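Local structure of N-terminal domain of PorA (28-171) (Porphyromonas gingivalis ATCC 33277, 6KJK) at residues Leu14-Thr19 / Glu123-Asn128; Lys37-Asn42 / Gly89-Leu94; Gly52-Gln57 / Phe109-Phe114; Tyr96-Ser101 / Phe131-Gly136. The protein is a type IX secretion system cargo protein that affects PorXY-SigP signalling, represented here by its N-terminal domain. All blocks are in the same frame, centred on the assembly; numbering follows the deposited sequence.

Contact 1: residues Leu14-Thr19 / Glu123-Asn128; sequences LENNAT and ELATVN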
loop_
_atom_site.group_PDB
_atom_site.type_symbol
_atom_site.label_atom_id
_atom_site.label_comp_id
_atom_site.label_asym_id
_atom_site.label_seq_id
_atom_site.Cartn_x
_atom_site.Cartn_y
_atom_site.Cartn_z
ATOM N N LEU A 14 12.071 5.310 0.423
ATOM C CA LEU A 14 11.907 4.841 1.791
ATOM C C LEU A 14 12.980 3.833 2.160
ATOM O O LEU A 14 13.381 2.982 1.372
ATOM C CB LEU A 14 10.569 4.137 1.941
ATOM C CG LEU A 14 9.307 4.954 1.672
ATOM C CD1 LEU A 14 8.050 4.104 1.938
ATOM C CD2 LEU A 14 9.266 6.282 2.398
ATOM N N GLU A 15 13.419 3.908 3.413
ATOM C CA GLU A 15 14.167 2.768 3.920
ATOM C C GLU A 15 13.261 1.538 3.945
ATOM O O GLU A 15 12.041 1.654 4.067
ATOM C CB GLU A 15 14.848 3.108 5.265
ATOM C CG GLU A 15 13.982 3.195 6.493
ATOM C CD GLU A 15 14.813 3.437 7.786
ATOM O OE1 GLU A 15 15.885 4.095 7.756
ATOM O OE2 GLU A 15 14.385 2.934 8.841
ATOM N N ASN A 16 13.857 0.354 3.780
ATOM C CA ASN A 16 13.043 -0.851 3.820
ATOM C C ASN A 16 12.373 -0.973 5.178
ATOM O O ASN A 16 12.921 -0.544 6.195
ATOM C CB ASN A 16 13.864 -2.095 3.557
ATOM C CG ASN A 16 12.994 -3.261 3.167
ATOM O OD1 ASN A 16 11.995 -3.073 2.476
ATOM N ND2 ASN A 16 13.372 -4.468 3.573
ATOM N N ASN A 17 11.148 -1.502 5.179
ATOM C CA ASN A 17 10.313 -1.670 6.365
ATOM C C ASN A 17 9.888 -0.361 6.987
ATOM O O ASN A 17 9.449 -0.338 8.149
ATOM C CB ASN A 17 10.962 -2.573 7.420
ATOM C CG ASN A 17 11.190 -3.959 6.911
ATOM O OD1 ASN A 17 10.244 -4.660 6.545
ATOM N ND2 ASN A 17 12.451 -4.361 6.843
ATOM N N ALA A 18 10.007 0.751 6.254
ATOM C CA ALA A 18 9.592 2.038 6.768
ATOM C C ALA A 18 8.111 2.014 7.139
ATOM O O ALA A 18 7.317 1.230 6.601
ATOM C CB ALA A 18 9.801 3.131 5.707
ATOM N N THR A 19 7.728 2.940 8.002
ATOM C CA THR A 19 6.335 3.168 8.348
ATOM C C THR A 19 5.923 4.560 7.888
ATOM O O THR A 19 6.637 5.543 8.137
ATOM C CB THR A 19 6.078 2.989 9.849
ATOM O OG1 THR A 19 6.393 1.638 10.202
ATOM C CG2 THR A 19 4.620 3.273 10.174
ATOM N N GLU A 123 10.595 -11.324 0.272
ATOM C CA GLU A 123 10.236 -9.915 0.094
ATOM C C GLU A 123 11.401 -9.077 -0.426
ATOM O O GLU A 123 12.495 -9.087 0.142
ATOM C CB GLU A 123 9.780 -9.335 1.437
ATOM C CG GLU A 123 8.487 -9.923 1.991
ATOM C CD GLU A 123 8.681 -11.205 2.812
ATOM O OE1 GLU A 123 9.796 -11.773 2.814
ATOM O OE2 GLU A 123 7.694 -11.651 3.438
ATOM N N LEU A 124 11.151 -8.315 -1.496
ATOM C CA LEU A 124 12.150 -7.406 -2.036
ATOM C C LEU A 124 12.083 -6.019 -1.423
ATOM O O LEU A 124 13.094 -5.305 -1.398
ATOM C CB LEU A 124 11.957 -7.249 -3.551
ATOM C CG LEU A 124 11.946 -8.579 -4.305
ATOM C CD1 LEU A 124 11.410 -8.400 -5.711
ATOM C CD2 LEU A 124 13.346 -9.176 -4.342
ATOM N N ALA A 125 10.903 -5.605 -0.959
ATOM C CA ALA A 125 10.693 -4.301 -0.361
ATOM C C ALA A 125 9.376 -4.342 0.388
ATOM O O ALA A 125 8.441 -5.002 -0.054
ATOM C CB ALA A 125 10.622 -3.188 -1.414
ATOM N N THR A 126 9.323 -3.643 1.510
ATOM C CA THR A 126 8.150 -3.646 2.368
ATOM C C THR A 126 7.933 -2.248 2.904
ATOM O O THR A 126 8.895 -1.552 3.270
ATOM C CB THR A 126 8.406 -4.593 3.550
ATOM O OG1 THR A 126 8.536 -5.917 3.037
ATOM C CG2 THR A 126 7.267 -4.555 4.575
ATOM N N VAL A 127 6.665 -1.853 2.979
ATOM C CA VAL A 127 6.277 -0.621 3.639
ATOM C C VAL A 127 5.086 -0.924 4.531
ATOM O O VAL A 127 4.199 -1.716 4.171
ATOM C CB VAL A 127 5.970 0.515 2.634
ATOM C CG1 VAL A 127 4.848 0.144 1.660
ATOM C CG2 VAL A 127 5.701 1.825 3.334
ATOM N N ASN A 128 5.100 -0.322 5.705
ATOM C CA ASN A 128 3.989 -0.385 6.644
ATOM C C ASN A 128 3.245 0.936 6.577
ATOM O O ASN A 128 3.866 2.003 6.633
ATOM C CB ASN A 128 4.491 -0.636 8.072
ATOM C CG ASN A 128 5.314 -1.851 8.153
ATOM O OD1 ASN A 128 4.796 -2.975 8.045
ATOM N ND2 ASN A 128 6.624 -1.671 8.267
HETATM O O HOH W 1 10.113 0.690 2.132
HETATM O O HOH W 2 11.146 -6.451 2.489
HETATM O O HOH W 3 8.311 -4.081 8.137
#
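The backbone O of Thr-126 is gripped by two donors: Asn-17 N lies 3.0 Å from Thr-126 O, tilted out of the carbonyl plane, and a water that also donates to Glu-15 O gives it a second bond of 2.8 Å. Thr-126 N is held by a side chain instead of by backbone, since Asn-16 OD1 accepts it at 2.9 Å in the plane of the amide carbonyl. The CG that carries this OD1 lies anti to the backbone N of Asn-16, beside the carbonyl carbon (chi1 -162°). At the end of the type II turn from Glu-15 to Ala-18, Ala-18 O takes an almost linear bond of 2.9 Å from Asn-128 N (174°). Asn-128 ND2 adds weak bonds to Asn-17 O and Ala-18 O, while a water links Asn-128 ND2 to Asn-17 OD1. The OD1 of Asn-128 is paired with Thr-110 on the next strand, and this second bond helps fix the amide's rotation. On the other face of the sheet, Leu-14 CD1 meets Val-127 CG2 at 3.6 Å, next to Ile-7 and Val-20. The turn carries the chain from one sheet to the other and sets strand 18-22 parallel to strand 125-133 at a sheet edge, a pairing that resembles the A'-G pair of immunoglobulin-like beta-sandwiches.

Contact 2: residues Lys37-Asn42 / Gly89-Leu94; sequences KGMVIN and GEPLSL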
loop_
_atom_site.group_PDB
_atom_site.type_symbol
_atom_site.label_atom_id
_atom_site.label_comp_id
_atom_site.label_asym_id
_atom_site.label_seq_id
_atom_site.Cartn_x
_atom_site.Cartn_y
_atom_site.Cartn_z
ATOM N N LYS A 37 -0.100 6.730 -1.508
ATOM C CA LYS A 37 0.409 6.725 -2.873
ATOM C C LYS A 37 1.926 6.648 -2.842
ATOM O O LYS A 37 2.578 7.372 -2.079
ATOM C CB LYS A 37 0.009 8.006 -3.646
ATOM C CG LYS A 37 -1.457 8.037 -4.095
ATOM C CD LYS A 37 -1.778 9.403 -4.699
ATOM C CE LYS A 37 -1.021 9.584 -6.007
ATOM N NZ LYS A 37 -1.703 10.534 -6.933
ATOM N N GLY A 38 2.484 5.810 -3.691
ATOM C CA GLY A 38 3.917 5.724 -3.815
ATOM C C GLY A 38 4.273 5.102 -5.141
ATOM O O GLY A 38 3.445 5.024 -6.061
ATOM N N MET A 39 5.525 4.693 -5.260
ATOM C CA MET A 39 6.064 4.090 -6.472
ATOM C C MET A 39 6.946 2.922 -6.065
ATOM O O MET A 39 7.695 3.028 -5.077
ATOM C CB MET A 39 6.971 5.080 -7.234
ATOM C CG MET A 39 6.272 6.335 -7.732
ATOM S SD MET A 39 5.200 6.056 -9.156
ATOM C CE MET A 39 6.218 4.983 -10.079
ATOM N N VAL A 40 6.894 1.827 -6.808
ATOM C CA VAL A 40 7.853 0.731 -6.655
ATOM C C VAL A 40 8.866 0.863 -7.782
ATOM O O VAL A 40 8.495 0.883 -8.965
ATOM C CB VAL A 40 7.146 -0.627 -6.699
ATOM C CG1 VAL A 40 8.187 -1.724 -6.564
ATOM C CG2 VAL A 40 6.136 -0.715 -5.567
ATOM N N ILE A 41 10.152 0.935 -7.423
ATOM C CA ILE A 41 11.218 1.217 -8.382
ATOM C C ILE A 41 12.209 0.076 -8.367
ATOM O O ILE A 41 12.647 -0.345 -7.298
ATOM C CB ILE A 41 11.913 2.545 -8.037
ATOM C CG1 ILE A 41 10.898 3.684 -8.148
ATOM C CG2 ILE A 41 13.139 2.823 -8.951
ATOM C CD1 ILE A 41 11.295 4.935 -7.448
ATOM N N ASN A 42 12.582 -0.415 -9.537
ATOM C CA ASN A 42 13.658 -1.384 -9.652
ATOM C C ASN A 42 14.889 -0.623 -10.128
ATOM O O ASN A 42 14.893 -0.097 -11.246
ATOM C CB ASN A 42 13.270 -2.453 -10.671
ATOM C CG ASN A 42 14.442 -3.315 -11.090
ATOM O OD1 ASN A 42 15.410 -3.470 -10.340
ATOM N ND2 ASN A 42 14.355 -3.894 -12.297
ATOM N N GLY A 89 9.688 3.136 -12.567
ATOM C CA GLY A 89 8.857 2.782 -11.439
ATOM C C GLY A 89 7.420 2.492 -11.837
ATOM O O GLY A 89 6.942 2.842 -12.928
ATOM N N GLU A 90 6.713 1.855 -10.920
ATOM C CA GLU A 90 5.327 1.527 -11.100
ATOM C C GLU A 90 4.512 2.183 -9.986
ATOM O O GLU A 90 4.803 1.958 -8.796
ATOM C CB GLU A 90 5.127 0.037 -11.058
ATOM C CG GLU A 90 3.682 -0.382 -11.282
ATOM C CD GLU A 90 3.204 -0.171 -12.726
ATOM O OE1 GLU A 90 3.805 0.640 -13.465
ATOM O OE2 GLU A 90 2.201 -0.828 -13.094
ATOM N N PRO A 91 3.489 2.950 -10.310
ATOM C CA PRO A 91 2.657 3.532 -9.242
ATOM C C PRO A 91 2.032 2.466 -8.359
ATOM O O PRO A 91 1.641 1.385 -8.809
ATOM C CB PRO A 91 1.571 4.299 -10.015
ATOM C CG PRO A 91 2.226 4.620 -11.330
ATOM C CD PRO A 91 3.115 3.458 -11.645
ATOM N N LEU A 92 1.909 2.802 -7.089
ATOM C CA LEU A 92 1.335 1.964 -6.062
ATOM C C LEU A 92 0.377 2.824 -5.264
ATOM O O LEU A 92 0.748 3.910 -4.807
ATOM C CB LEU A 92 2.456 1.496 -5.117
ATOM C CG LEU A 92 2.018 0.808 -3.838
ATOM C CD1 LEU A 92 1.219 -0.482 -4.121
ATOM C CD2 LEU A 92 3.251 0.532 -2.982
ATOM N N SER A 93 -0.846 2.359 -5.075
ATOM C CA SER A 93 -1.743 3.075 -4.185
ATOM C C SER A 93 -2.550 2.100 -3.346
ATOM O O SER A 93 -2.816 0.959 -3.746
ATOM C CB SER A 93 -2.667 4.045 -4.898
ATOM O OG SER A 93 -3.573 3.374 -5.724
ATOM N N LEU A 94 -2.956 2.570 -2.175
ATOM C CA LEU A 94 -3.831 1.802 -1.301
ATOM C C LEU A 94 -4.869 2.751 -0.739
ATOM O O LEU A 94 -4.508 3.741 -0.090
ATOM C CB LEU A 94 -3.016 1.166 -0.163
ATOM C CG LEU A 94 -3.796 0.304 0.827
ATOM C CD1 LEU A 94 -4.374 -0.906 0.132
ATOM C CD2 LEU A 94 -2.895 -0.119 1.994
#
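Four backbone hydrogen bonds join Gly-38 and Val-40 to Leu-92 and Glu-90. Gly-38 N gives a bond of 2.8 Å to Leu-92 O, and Leu-92 N bonds Gly-38 O at 2.9 Å. Val-40 N bonds Glu-90 O at 2.9 Å, and Glu-90 N returns a bond of 2.8 Å to Val-40 O. Weaker CA-H...O contacts fill in beside them, among them Gly-89 CA at 3.1 Å from Val-40 O. These are two hydrogen-bonded pairs of an antiparallel ladder, with Lys-37/Ser-93 and Met-39/Pro-91 as the non-hydrogen-bonded pairs, and they join strands 31-42 and 90-99 within one sheet of the beta-sandwich. The N-to-C directions of the two short segments make 141°, some 39° short of exactly antiparallel. Apolar contacts fall on two faces. On the inner one, Val-40 CG2 comes within 4.1 Å of Leu-92 CD2 as the two side chains cross at a slant. Phe-69 and Cys-113 border Val-40, and Leu-67 and Phe-111 border Leu-92, the cysteine and Phe-111 belonging to the facing sheet. On the outer face, Met-39 has two conformations, and its contacts hold for the one described, which folds back through two bent torsions. In that conformer SD lies over a face of the Pro-91 ring, and CE settles on the peptide between Gly-89 and Glu-90, with Met-39 CE 3.8 Å from Pro-91 CD. Gly-89, at a positive phi of 101°, meets Ile-41 CG1 through its CA.

Contact 3: residues Gly52-Gln57 / Phe109-Phe114; sequences GKITKQ and FTFSCF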
loop_
_atom_site.group_PDB
_atom_site.type_symbol
_atom_site.label_atom_id
_atom_site.label_comp_id
_atom_site.label_asym_id
_atom_site.label_seq_id
_atom_site.Cartn_x
_atom_site.Cartn_y
_atom_site.Cartn_z
ATOM N N GLY A 52 2.816 -7.594 -5.924
ATOM C CA GLY A 52 2.596 -6.790 -4.714
ATOM C C GLY A 52 1.494 -7.424 -3.880
ATOM O O GLY A 52 0.487 -7.867 -4.420
ATOM N N LYS A 53 1.732 -7.503 -2.573
ATOM C CA LYS A 53 0.780 -8.139 -1.665
ATOM C C LYS A 53 0.566 -7.286 -0.435
ATOM O O LYS A 53 1.528 -6.796 0.172
ATOM C CB LYS A 53 1.248 -9.522 -1.208
ATOM C CG LYS A 53 1.517 -10.494 -2.334
ATOM C CD LYS A 53 1.613 -11.906 -1.811
ATOM C CE LYS A 53 2.064 -12.856 -2.925
ATOM N NZ LYS A 53 2.040 -14.280 -2.466
ATOM N N ILE A 54 -0.696 -7.166 -0.044
ATOM C CA ILE A 54 -1.011 -6.738 1.308
ATOM C C ILE A 54 -0.842 -7.956 2.206
ATOM O O ILE A 54 -1.577 -8.935 2.075
ATOM C CB ILE A 54 -2.423 -6.155 1.384
ATOM C CG1 ILE A 54 -2.547 -4.906 0.507
ATOM C CG2 ILE A 54 -2.836 -5.921 2.851
ATOM C CD1 ILE A 54 -1.693 -3.731 0.961
ATOM N N THR A 55 0.140 -7.912 3.094
ATOM C CA THR A 55 0.497 -9.069 3.908
ATOM C C THR A 55 -0.079 -8.995 5.317
ATOM O O THR A 55 -0.066 -10.013 6.029
ATOM C CB THR A 55 2.026 -9.223 4.001
ATOM O OG1 THR A 55 2.556 -8.063 4.631
ATOM C CG2 THR A 55 2.681 -9.380 2.633
ATOM N N LYS A 56 -0.551 -7.825 5.748
ATOM C CA LYS A 56 -1.219 -7.646 7.037
ATOM C C LYS A 56 -2.262 -6.566 6.840
ATOM O O LYS A 56 -1.996 -5.576 6.141
ATOM C CB LYS A 56 -0.222 -7.111 8.075
ATOM C CG LYS A 56 1.049 -7.962 8.286
ATOM C CD LYS A 56 1.981 -7.265 9.292
ATOM C CE LYS A 56 3.437 -7.100 8.813
ATOM N NZ LYS A 56 4.447 -7.733 9.726
ATOM N N GLN A 57 -3.437 -6.738 7.457
ATOM C CA GLN A 57 -4.508 -5.762 7.322
ATOM C C GLN A 57 -5.268 -5.644 8.640
ATOM O O GLN A 57 -5.740 -6.639 9.209
ATOM C CB GLN A 57 -5.485 -6.162 6.216
ATOM C CG GLN A 57 -5.924 -7.648 6.278
ATOM C CD GLN A 57 -7.060 -7.942 5.341
ATOM O OE1 GLN A 57 -8.180 -7.483 5.551
ATOM N NE2 GLN A 57 -6.777 -8.689 4.281
ATOM N N PHE A 109 -1.713 -1.448 7.571
ATOM C CA PHE A 109 -1.482 -2.407 6.514
ATOM C C PHE A 109 0.009 -2.565 6.319
ATOM O O PHE A 109 0.788 -1.641 6.595
ATOM C CB PHE A 109 -2.096 -1.914 5.198
ATOM C CG PHE A 109 -3.599 -1.739 5.274
ATOM C CD1 PHE A 109 -4.161 -0.553 5.715
ATOM C CD2 PHE A 109 -4.449 -2.790 4.925
ATOM C CE1 PHE A 109 -5.544 -0.414 5.761
ATOM C CE2 PHE A 109 -5.800 -2.632 4.965
ATOM C CZ PHE A 109 -6.356 -1.457 5.372
ATOM N N THR A 110 0.405 -3.714 5.804
ATOM C CA THR A 110 1.768 -3.896 5.316
ATOM C C THR A 110 1.671 -4.302 3.864
ATOM O O THR A 110 0.851 -5.154 3.515
ATOM C CB THR A 110 2.523 -4.944 6.140
ATOM O OG1 THR A 110 2.583 -4.500 7.505
ATOM C CG2 THR A 110 3.940 -5.159 5.613
ATOM N N PHE A 111 2.483 -3.682 3.021
ATOM C CA PHE A 111 2.592 -4.033 1.612
ATOM C C PHE A 111 4.010 -4.526 1.386
ATOM O O PHE A 111 4.981 -3.838 1.770
ATOM C CB PHE A 111 2.318 -2.816 0.735
ATOM C CG PHE A 111 2.613 -3.062 -0.718
ATOM C CD1 PHE A 111 1.664 -3.640 -1.560
ATOM C CD2 PHE A 111 3.861 -2.753 -1.236
ATOM C CE1 PHE A 111 1.956 -3.859 -2.915
ATOM C CE2 PHE A 111 4.169 -2.982 -2.578
ATOM C CZ PHE A 111 3.210 -3.519 -3.403
ATOM N N SER A 112 4.151 -5.651 0.698
ATOM C CA SER A 112 5.466 -6.082 0.243
ATOM C C SER A 112 5.439 -6.458 -1.220
ATOM O O SER A 112 4.459 -6.990 -1.740
ATOM C CB SER A 112 5.982 -7.304 1.022
ATOM O OG SER A 112 6.160 -6.986 2.392
ATOM N N CYS A 113 6.576 -6.239 -1.841
ATOM C CA CYS A 113 6.860 -6.674 -3.199
ATOM C C CYS A 113 7.604 -8.008 -3.117
ATOM O O CYS A 113 8.586 -8.113 -2.379
ATOM C CB CYS A 113 7.774 -5.612 -3.835
ATOM S SG CYS A 113 7.972 -5.610 -5.594
ATOM N N PHE A 114 7.147 -9.001 -3.862
ATOM C CA PHE A 114 7.822 -10.283 -3.890
ATOM C C PHE A 114 8.258 -10.582 -5.315
ATOM O O PHE A 114 7.596 -10.156 -6.276
ATOM C CB PHE A 114 6.845 -11.391 -3.510
ATOM C CG PHE A 114 6.432 -11.368 -2.076
ATOM C CD1 PHE A 114 5.374 -10.560 -1.637
ATOM C CD2 PHE A 114 7.069 -12.190 -1.158
ATOM C CE1 PHE A 114 4.991 -10.572 -0.304
ATOM C CE2 PHE A 114 6.675 -12.197 0.173
ATOM C CZ PHE A 114 5.633 -11.379 0.585
HETATM O O HOH W 4 5.313 -8.413 4.548
#
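Lys-53 and Phe-114 cross at about a right angle, the extended aliphatic chain of the lysine running past CD1 and CE1 of the ring, with Lys-53 CG 3.9 Å from Phe-114 CD1. The NZ stands nearly over the ring centre but at 5.2 Å, so any cation-pi attraction is weak. Thr-55 CG2 approaches the same ring at its edge, in plane. Thr-55 also turns its OG1 toward Thr-110, 3.4 Å from Thr-110 CG2, and a water joins that OG1 to Ser-112 OG. Both Thr-55 and Lys-56 face Thr-110: Thr-55 N donates to Thr-110 O at 2.9 Å, and Thr-110 N to Lys-56 O at 3.1 Å. With Thr-55 close to helical angles (phi -100°, psi -15°), this is a beta bulge. On the opposite face, Ile-54 wedges between two phenylalanines, CG2 at the edge of Phe-109 and CD1 at the edge of Phe-111, while Phe-111 CE1 rests 3.5 Å from Gly-52 CA. These strands, 48-58 and 105-115, are antiparallel neighbours in the mixed sheet. Strand 125-133 flanks the pair, its Thr-126 bonding Ser-112 OG and its Asn-128 being the partner of the Thr-110 hydroxyl, while Leu-92 and Leu-94 of strand 90-99 cover the phenylalanine face.

Contact 4: residues Tyr96-Ser101 / Phe131-Gly136; sequences YTFPVS and FKYKGG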
loop_
_atom_site.group_PDB
_atom_site.type_symbol
_atom_site.label_atom_id
_atom_site.label_comp_id
_atom_site.label_asym_id
_atom_site.label_seq_id
_atom_site.Cartn_x
_atom_site.Cartn_y
_atom_site.Cartn_z
ATOM N N TYR A 96 -8.225 3.234 1.683
ATOM C CA TYR A 96 -8.891 2.655 2.840
ATOM C C TYR A 96 -10.159 3.459 3.039
ATOM O O TYR A 96 -10.099 4.690 3.169
ATOM C CB TYR A 96 -7.963 2.779 4.042
ATOM C CG TYR A 96 -8.541 2.311 5.367
ATOM C CD1 TYR A 96 -9.334 1.164 5.477
ATOM C CD2 TYR A 96 -8.285 3.032 6.500
ATOM C CE1 TYR A 96 -9.847 0.778 6.694
ATOM C CE2 TYR A 96 -8.796 2.649 7.743
ATOM C CZ TYR A 96 -9.574 1.500 7.825
ATOM O OH TYR A 96 -10.108 1.051 9.034
ATOM N N THR A 97 -11.310 2.784 3.053
ATOM C CA THR A 97 -12.597 3.456 3.143
ATOM C C THR A 97 -13.361 2.869 4.319
ATOM O O THR A 97 -13.242 1.678 4.612
ATOM C CB THR A 97 -13.391 3.266 1.873
ATOM O OG1 THR A 97 -13.482 1.881 1.581
ATOM C CG2 THR A 97 -12.695 3.926 0.721
ATOM N N PHE A 98 -14.116 3.703 5.016
ATOM C CA PHE A 98 -14.731 3.270 6.268
ATOM C C PHE A 98 -15.752 4.316 6.684
ATOM O O PHE A 98 -15.771 5.418 6.138
ATOM C CB PHE A 98 -13.681 3.076 7.381
ATOM C CG PHE A 98 -12.777 4.276 7.559
ATOM C CD1 PHE A 98 -13.117 5.305 8.435
ATOM C CD2 PHE A 98 -11.608 4.384 6.836
ATOM C CE1 PHE A 98 -12.306 6.421 8.560
ATOM C CE2 PHE A 98 -10.784 5.489 6.955
ATOM C CZ PHE A 98 -11.129 6.512 7.811
ATOM N N PRO A 99 -16.626 3.979 7.634
ATOM C CA PRO A 99 -17.690 4.919 8.015
ATOM C C PRO A 99 -17.155 6.160 8.716
ATOM O O PRO A 99 -16.209 6.100 9.502
ATOM C CB PRO A 99 -18.571 4.089 8.961
ATOM C CG PRO A 99 -18.302 2.673 8.590
ATOM C CD PRO A 99 -16.830 2.652 8.234
ATOM N N VAL A 100 -17.805 7.293 8.433
ATOM C CA VAL A 100 -17.600 8.484 9.242
ATOM C C VAL A 100 -17.890 8.148 10.699
ATOM O O VAL A 100 -18.856 7.437 11.017
ATOM C CB VAL A 100 -18.515 9.617 8.751
ATOM C CG1 VAL A 100 -18.478 10.797 9.713
ATOM C CG2 VAL A 100 -18.133 10.040 7.360
ATOM N N SER A 101 -17.033 8.639 11.592
ATOM C CA SER A 101 -17.206 8.466 13.026
ATOM C C SER A 101 -16.666 9.703 13.726
ATOM O O SER A 101 -15.786 10.389 13.205
ATOM C CB SER A 101 -16.469 7.219 13.539
ATOM O OG SER A 101 -16.570 7.090 14.951
ATOM N N PHE A 131 -3.074 4.373 8.576
ATOM C CA PHE A 131 -4.075 5.392 8.317
ATOM C C PHE A 131 -4.590 5.847 9.669
ATOM O O PHE A 131 -5.394 5.157 10.297
ATOM C CB PHE A 131 -5.208 4.794 7.494
ATOM C CG PHE A 131 -4.795 4.390 6.084
ATOM C CD1 PHE A 131 -4.642 5.362 5.096
ATOM C CD2 PHE A 131 -4.544 3.075 5.734
ATOM C CE1 PHE A 131 -4.279 5.027 3.793
ATOM C CE2 PHE A 131 -4.198 2.742 4.432
ATOM C CZ PHE A 131 -4.067 3.718 3.457
ATOM N N LYS A 132 -4.116 6.993 10.131
ATOM C CA LYS A 132 -4.491 7.534 11.441
ATOM C C LYS A 132 -5.632 8.521 11.228
ATOM O O LYS A 132 -5.413 9.694 10.892
ATOM C CB LYS A 132 -3.290 8.167 12.128
ATOM C CG LYS A 132 -2.221 7.168 12.468
ATOM C CD LYS A 132 -1.101 7.799 13.261
ATOM C CE LYS A 132 -0.049 6.772 13.608
ATOM N NZ LYS A 132 1.130 7.400 14.265
ATOM N N TYR A 133 -6.853 8.035 11.408
ATOM C CA TYR A 133 -8.064 8.820 11.218
ATOM C C TYR A 133 -8.394 9.578 12.502
ATOM O O TYR A 133 -8.530 8.969 13.572
ATOM C CB TYR A 133 -9.212 7.877 10.897
ATOM C CG TYR A 133 -10.575 8.495 10.772
ATOM C CD1 TYR A 133 -10.880 9.353 9.726
ATOM C CD2 TYR A 133 -11.585 8.188 11.701
ATOM C CE1 TYR A 133 -12.152 9.891 9.585
ATOM C CE2 TYR A 133 -12.851 8.719 11.575
ATOM C CZ TYR A 133 -13.136 9.567 10.529
ATOM O OH TYR A 133 -14.411 10.071 10.424
ATOM N N LYS A 134 -8.529 10.901 12.392
ATOM C CA LYS A 134 -8.939 11.763 13.513
ATOM C C LYS A 134 -8.127 11.474 14.773
ATOM O O LYS A 134 -8.668 11.264 15.864
ATOM C CB LYS A 134 -10.445 11.681 13.770
ATOM C CG LYS A 134 -11.284 12.188 12.626
ATOM C CD LYS A 134 -12.776 12.213 12.942
ATOM C CE LYS A 134 -13.568 12.803 11.782
ATOM N NZ LYS A 134 -15.042 12.735 11.927
ATOM N N GLY A 135 -6.812 11.450 14.613
ATOM C CA GLY A 135 -5.891 11.254 15.702
ATOM C C GLY A 135 -5.411 9.831 15.867
ATOM O O GLY A 135 -4.403 9.609 16.542
ATOM N N GLY A 136 -6.099 8.862 15.265
ATOM C CA GLY A 136 -5.678 7.483 15.339
ATOM C C GLY A 136 -6.244 6.719 16.506
ATOM O O GLY A 136 -5.959 5.522 16.631
#
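Tyr-96 and Phe-98 meet Phe-131 and Tyr-133 across the interior of a beta-sandwich, where strands 90-99 and 125-133 of the two sheets face each other, the axes of their short segments about 10.0 Å apart. Phe-98 turns its edge onto the face of Tyr-133, with CZ 3.4 Å from Tyr-133 CD1, a T-shaped pair with planes at 79°. Phe-98 CE1 sits over the centre of the tyrosine ring, and Lys-134 CG covers the centre of the opposite face, sandwiching it. Further along, Tyr-96 CB lies over one face of Phe-131 in a CH-pi contact, 3.8 Å from the ring centroid, while Tyr-96 CD2 touches Phe-131 CB. Lys-134, in a type I' turn from Tyr-133 to Gly-136, extends its chain to put NZ 2.8 Å from Ser-101 O. Ser-101 N points almost straight at Tyr-133 OH, 3.2 Å away (174°), and Lys-134 NZ adds a weak bond to that hydroxyl. Accepting from Ser-101, Tyr-133 OH is also bonded to the carboxylate of Glu-32, so its own proton probably points there; the ammonium and carboxylate nearby would partly offset each other, and the ring is held at both its faces and its hydroxyl.

How the contacts relate
From the N terminus, contact 1 opens first and closes only at Glu-123-Asn-128, so contacts 2 and 3 are nested within its loop. Contact 2 opens at Lys-37 and contact 3 at Gly-52 before contact 2 closes at Gly-89-Leu-94; the two therefore cross. Contact 4 opens at Tyr-96, before contacts 3 and 1 close, and crosses both, but follows contact 2 in series. Contacts 1 and 3 knit the mixed sheet through strands 125-133 and 105-115, which are neighbours in it, and contact 2 joins strands 31-42 and 90-99 of the facing sheet. Contact 4 bridges the two sheets about 23 Å (centre to centre) from contact 2, with Phe-109 of contact 3 packed against its Phe-131 and Tyr-96.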